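Local coordinates for protein putative thioesterase (Novosphingobium aromaticivorans, PDB 3CJY) that probably hydrolyses acyl-CoA thioesters as a double-hotdog thioesterase and carries a bound calcium ion, at residues 144-149 against 185-190; 42-47 against 103-108. One frame throughout, in Å; residues are numbered along the deposited sequence. Where two conformers were deposited one is given.

In the fold
Contacts 1 and 2 are buried apolar seams in the two hotdog halves of this protein. Contact 2 lies in the N-terminal acyl-CoA thioesterase domain, contact 1 in the C-terminal one; their centres are about 20 Å apart. They do not touch, their nearest atoms being about 8 Å apart, yet both border helix 178-185. A similar area is covered in each. Contact 2 sets regular elements together, helix 37-52 against strand 98-107, through aliphatic groups. Contact 1 joins less regular parts, the short 3-10 turn before strand 149-153 and the residue leading into helix 188-196, and relies on two aromatic rings, with L146 and I149 beside them.

Contact 1 (144-149 against 185-190); sequences RYLEGI and ADFLPI
F187 reaches across to Y145, L146 and I149, and the outer end of its ring is the meeting point for all three. Toward Y145 the two rings approach by their edges: F187 CE1 lies 3.8 Å from Y145 OH and close to the plane of the tyrosine ring, while OH in turn lies near the plane of the phenylalanine. The side chains are oblique to one another, and Y145 CE2 adds a second contact with F187 CE1 at 3.9 Å. With CG anti to the backbone N (chi1 168°), the tyrosine swings its ring toward F187. It also stacks on F36 of the N-terminal hotdog domain, so this residue of the C-terminal one bridges the two halves.

L146 runs past F187 in the opposite direction. Its CD2 methyl is 3.7 Å from F187 CZ and approaches the ring at a slant. I149 adds a looser touch, CG2 to F187 CZ at 4.3 Å, again at a slant.

The turn that presents these groups is closed by backbone bonds from G148 N to Y145 O and from I149 N to L146 O. F187 also packs on C222 and M224, so the same ring touches strand 220-230. The chemistry across the contact is therefore dispersion and shape, while the buried carboxylate of neighbouring D186 is hydrogen-bonded through OD1 to Q253 and N207.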
loop_
_atom_site.group_PDB
_atom_site.type_symbol
_atom_site.label_atom_id
_atom_site.label_comp_id
_atom_site.label_asym_id
_atom_site.label_seq_id
_atom_site.Cartn_x
_atom_site.Cartn_y
_atom_site.Cartn_z
ATOM N N ARG A 144 1.848 -26.838 -1.475
ATOM C CA ARG A 144 2.868 -26.981 -2.518
ATOM C C ARG A 144 3.110 -25.822 -3.441
ATOM O O ARG A 144 3.748 -25.981 -4.479
ATOM C CB ARG A 144 2.530 -28.195 -3.374
ATOM C CG ARG A 144 2.095 -29.411 -2.536
ATOM C CD ARG A 144 1.973 -30.680 -3.354
ATOM N NE ARG A 144 3.293 -31.174 -3.713
ATOM N N TYR A 145 2.592 -24.663 -3.081
ATOM C CA TYR A 145 2.817 -23.491 -3.944
ATOM C C TYR A 145 4.307 -23.246 -4.160
ATOM O O TYR A 145 4.786 -23.033 -5.296
ATOM C CB TYR A 145 2.210 -22.219 -3.332
ATOM C CG TYR A 145 2.699 -20.993 -4.056
ATOM C CD1 TYR A 145 2.194 -20.645 -5.307
ATOM C CD2 TYR A 145 3.704 -20.196 -3.515
ATOM C CE1 TYR A 145 2.697 -19.563 -6.010
ATOM C CE2 TYR A 145 4.181 -19.096 -4.202
ATOM C CZ TYR A 145 3.685 -18.797 -5.456
ATOM O OH TYR A 145 4.188 -17.739 -6.139
ATOM N N LEU A 146 5.053 -23.222 -3.071
ATOM C CA LEU A 146 6.475 -22.882 -3.197
ATOM C C LEU A 146 7.243 -23.859 -4.088
ATOM O O LEU A 146 8.292 -23.509 -4.672
ATOM C CB LEU A 146 7.183 -22.742 -1.837
ATOM C CG LEU A 146 6.918 -21.464 -1.049
ATOM C CD1 LEU A 146 7.703 -21.541 0.280
ATOM C CD2 LEU A 146 7.291 -20.171 -1.857
ATOM N N GLU A 147 6.773 -25.096 -4.151
ATOM C CA GLU A 147 7.475 -26.137 -4.951
ATOM C C GLU A 147 7.488 -25.753 -6.414
ATOM O O GLU A 147 8.332 -26.206 -7.193
ATOM C CB GLU A 147 6.820 -27.530 -4.814
ATOM C CG GLU A 147 6.822 -28.086 -3.425
ATOM C CD GLU A 147 6.106 -29.431 -3.293
ATOM O OE1 GLU A 147 5.872 -30.109 -4.320
ATOM O OE2 GLU A 147 5.769 -29.799 -2.143
ATOM N N GLY A 148 6.527 -24.929 -6.797
ATOM C CA GLY A 148 6.404 -24.526 -8.188
ATOM C C GLY A 148 7.218 -23.296 -8.563
ATOM O O GLY A 148 7.151 -22.841 -9.692
ATOM N N ILE A 149 8.029 -22.811 -7.638
ATOM C CA ILE A 149 8.813 -21.626 -7.897
ATOM C C ILE A 149 10.284 -21.924 -7.710
ATOM O O ILE A 149 10.676 -22.537 -6.721
ATOM C CB ILE A 149 8.439 -20.484 -6.906
ATOM C CG1 ILE A 149 6.914 -20.245 -6.880
ATOM C CG2 ILE A 149 9.205 -19.222 -7.265
ATOM C CD1 ILE A 149 6.309 -19.860 -8.251
ATOM N N ALA A 185 4.964 -10.652 -5.004
ATOM C CA ALA A 185 4.904 -9.563 -4.032
ATOM C C ALA A 185 4.684 -10.116 -2.614
ATOM O O ALA A 185 5.131 -9.547 -1.640
ATOM C CB ALA A 185 3.751 -8.531 -4.373
ATOM N N ASP A 186 3.971 -11.243 -2.521
ATOM C CA ASP A 186 3.677 -11.853 -1.211
ATOM C C ASP A 186 4.762 -12.804 -0.694
ATOM O O ASP A 186 4.503 -13.682 0.140
ATOM C CB ASP A 186 2.315 -12.501 -1.216
ATOM C CG ASP A 186 1.776 -12.780 0.206
ATOM O OD1 ASP A 186 1.937 -11.930 1.092
ATOM O OD2 ASP A 186 1.194 -13.866 0.425
ATOM N N PHE A 187 5.990 -12.577 -1.141
ATOM C CA PHE A 187 7.150 -13.233 -0.569
ATOM C C PHE A 187 7.735 -12.426 0.630
ATOM O O PHE A 187 8.695 -12.825 1.271
ATOM C CB PHE A 187 8.219 -13.474 -1.631
ATOM C CG PHE A 187 8.053 -14.762 -2.388
ATOM C CD1 PHE A 187 6.909 -15.004 -3.138
ATOM C CD2 PHE A 187 9.077 -15.715 -2.375
ATOM C CE1 PHE A 187 6.737 -16.172 -3.824
ATOM C CE2 PHE A 187 8.930 -16.899 -3.091
ATOM C CZ PHE A 187 7.757 -17.114 -3.825
ATOM N N LEU A 188 7.074 -11.334 0.991
ATOM C CA LEU A 188 7.564 -10.509 2.109
ATOM C C LEU A 188 7.609 -11.267 3.429
ATOM O O LEU A 188 8.438 -10.953 4.250
ATOM C CB LEU A 188 6.813 -9.176 2.253
ATOM C CG LEU A 188 7.342 -8.069 1.366
ATOM C CD1 LEU A 188 6.375 -6.912 1.259
ATOM C CD2 LEU A 188 8.725 -7.603 1.870
ATOM N N PRO A 189 6.664 -12.206 3.679
ATOM C CA PRO A 189 6.845 -12.949 4.957
ATOM C C PRO A 189 8.213 -13.658 5.082
ATOM O O PRO A 189 8.783 -13.765 6.160
ATOM C CB PRO A 189 5.633 -13.889 4.972
ATOM C CG PRO A 189 4.602 -13.167 4.143
ATOM C CD PRO A 189 5.354 -12.503 3.049
ATOM N N ILE A 190 8.795 -14.067 3.964
ATOM C CA ILE A 190 10.114 -14.703 3.958
ATOM C C ILE A 190 11.158 -13.652 4.330
ATOM O O ILE A 190 12.043 -13.901 5.135
ATOM C CB ILE A 190 10.424 -15.350 2.576
ATOM C CG1 ILE A 190 9.481 -16.553 2.352
ATOM C CG2 ILE A 190 11.872 -15.762 2.500
ATOM C CD1 ILE A 190 9.563 -17.115 0.974
#

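Contact 2 (42-47 against 103-108); sequences ALALDV and SGISLG
I105 is the main apolar link between segments 42-47 and 103-108. Its CD1 lies 3.8 Å from L45 CD2, and the same leucine methyl also meets CG1 and CG2, so a single methyl of L45 touches both branches of the isoleucine. I105 CG1 stands anti to the carbonyl carbon (chi1 -57°) and chi2 is extended at 172°, which carries CD1 out to the helix backbone, 3.4 Å from A44 O. The A44 methyl is a looser neighbour, 4.3 Å from I105 CD1. An alanine in place of I105 would probably leave L45 CD2 without its partner on the strand and open a gap beside A44.

Polar atoms play a smaller part. S103 OG is a loose neighbour of A44 CB, at 4.1 Å; its hydrogen bond goes to V91 O on the adjoining strand 87-95.

The axes of these short segments cross at -47° and pass 9.5 Å apart, with V56 and L61 of strand 56-63 widening the apolar floor. This is the central helix of a hotdog fold lying against its curved sheet, and the interface between the two segments is held by aliphatic packing, the S103 hydroxyl being satisfied within the sheet.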
loop_
_atom_site.group_PDB
_atom_site.type_symbol
_atom_site.label_atom_id
_atom_site.label_comp_id
_atom_site.label_asym_id
_atom_site.label_seq_id
_atom_site.Cartn_x
_atom_site.Cartn_y
_atom_site.Cartn_z
ATOM N N ALA A 42 -3.837 -12.167 -6.454
ATOM C CA ALA A 42 -3.855 -12.495 -7.885
ATOM C C ALA A 42 -5.263 -12.735 -8.398
ATOM O O ALA A 42 -5.662 -12.248 -9.451
ATOM C CB ALA A 42 -2.978 -13.701 -8.170
ATOM N N LEU A 43 -6.027 -13.516 -7.631
ATOM C CA LEU A 43 -7.399 -13.893 -7.978
ATOM C C LEU A 43 -8.309 -12.687 -7.942
ATOM O O LEU A 43 -9.159 -12.497 -8.800
ATOM C CB LEU A 43 -7.888 -15.007 -7.038
ATOM C CG LEU A 43 -7.388 -16.434 -7.309
ATOM C CD1 LEU A 43 -7.423 -17.360 -6.080
ATOM C CD2 LEU A 43 -8.176 -17.055 -8.481
ATOM N N ALA A 44 -8.104 -11.852 -6.946
ATOM C CA ALA A 44 -8.946 -10.650 -6.818
ATOM C C ALA A 44 -8.701 -9.741 -8.030
ATOM O O ALA A 44 -9.649 -9.192 -8.662
ATOM C CB ALA A 44 -8.645 -9.946 -5.499
ATOM N N LEU A 45 -7.430 -9.587 -8.391
ATOM C CA LEU A 45 -7.098 -8.739 -9.513
ATOM C C LEU A 45 -7.548 -9.311 -10.836
ATOM O O LEU A 45 -7.927 -8.578 -11.747
ATOM C CB LEU A 45 -5.607 -8.487 -9.575
ATOM C CG LEU A 45 -4.923 -7.805 -8.386
ATOM C CD1 LEU A 45 -3.409 -7.760 -8.660
ATOM C CD2 LEU A 45 -5.511 -6.419 -8.160
ATOM N N ASP A 46 -7.542 -10.637 -10.915
ATOM C CA ASP A 46 -7.917 -11.351 -12.128
ATOM C C ASP A 46 -9.415 -11.138 -12.405
ATOM O O ASP A 46 -9.795 -10.683 -13.476
ATOM C CB ASP A 46 -7.583 -12.852 -12.007
ATOM C CG ASP A 46 -7.717 -13.592 -13.331
ATOM O OD1 ASP A 46 -6.842 -13.417 -14.203
ATOM O OD2 ASP A 46 -8.678 -14.356 -13.502
ATOM N N VAL A 47 -10.230 -11.376 -11.386
ATOM C CA VAL A 47 -11.702 -11.281 -11.518
ATOM C C VAL A 47 -12.137 -9.829 -11.783
ATOM O O VAL A 47 -13.089 -9.575 -12.526
ATOM C CB VAL A 47 -12.469 -11.948 -10.323
ATOM C CG1 VAL A 47 -12.114 -13.415 -10.282
ATOM C CG2 VAL A 47 -12.219 -11.269 -8.946
ATOM N N SER A 103 -11.323 -6.259 -0.892
ATOM C CA SER A 103 -10.328 -5.482 -1.625
ATOM C C SER A 103 -10.908 -4.348 -2.430
ATOM O O SER A 103 -12.076 -4.333 -2.775
ATOM C CB SER A 103 -9.565 -6.394 -2.570
ATOM O OG SER A 103 -10.464 -6.907 -3.502
ATOM N N GLY A 104 -10.020 -3.420 -2.729
ATOM C CA GLY A 104 -10.298 -2.259 -3.581
ATOM C C GLY A 104 -9.246 -2.223 -4.667
ATOM O O GLY A 104 -8.058 -2.332 -4.402
ATOM N N ILE A 105 -9.698 -2.122 -5.891
ATOM C CA ILE A 105 -8.869 -2.199 -7.085
ATOM C C ILE A 105 -9.208 -1.101 -8.098
ATOM O O ILE A 105 -10.388 -0.783 -8.329
ATOM C CB ILE A 105 -9.101 -3.583 -7.772
ATOM C CG1 ILE A 105 -8.789 -4.733 -6.794
ATOM C CG2 ILE A 105 -8.260 -3.719 -9.063
ATOM C CD1 ILE A 105 -9.142 -6.086 -7.277
ATOM N N SER A 106 -8.160 -0.481 -8.635
ATOM C CA SER A 106 -8.279 0.532 -9.684
ATOM C C SER A 106 -7.784 -0.097 -10.970
ATOM O O SER A 106 -6.785 -0.801 -10.972
ATOM C CB SER A 106 -7.403 1.763 -9.421
ATOM O OG SER A 106 -7.739 2.335 -8.193
ATOM N N LEU A 107 -8.512 0.196 -12.042
ATOM C CA LEU A 107 -8.239 -0.354 -13.370
ATOM C C LEU A 107 -8.253 0.744 -14.405
ATOM O O LEU A 107 -8.973 1.708 -14.274
ATOM C CB LEU A 107 -9.250 -1.445 -13.732
ATOM C CG LEU A 107 -9.405 -2.540 -12.674
ATOM C CD1 LEU A 107 -10.631 -2.241 -11.785
ATOM C CD2 LEU A 107 -9.539 -3.917 -13.312
ATOM N N GLY A 108 -7.411 0.590 -15.406
ATOM C CA GLY A 108 -7.361 1.564 -16.482
ATOM C C GLY A 108 -6.107 1.449 -17.294
ATOM O O GLY A 108 -5.120 0.807 -16.904
#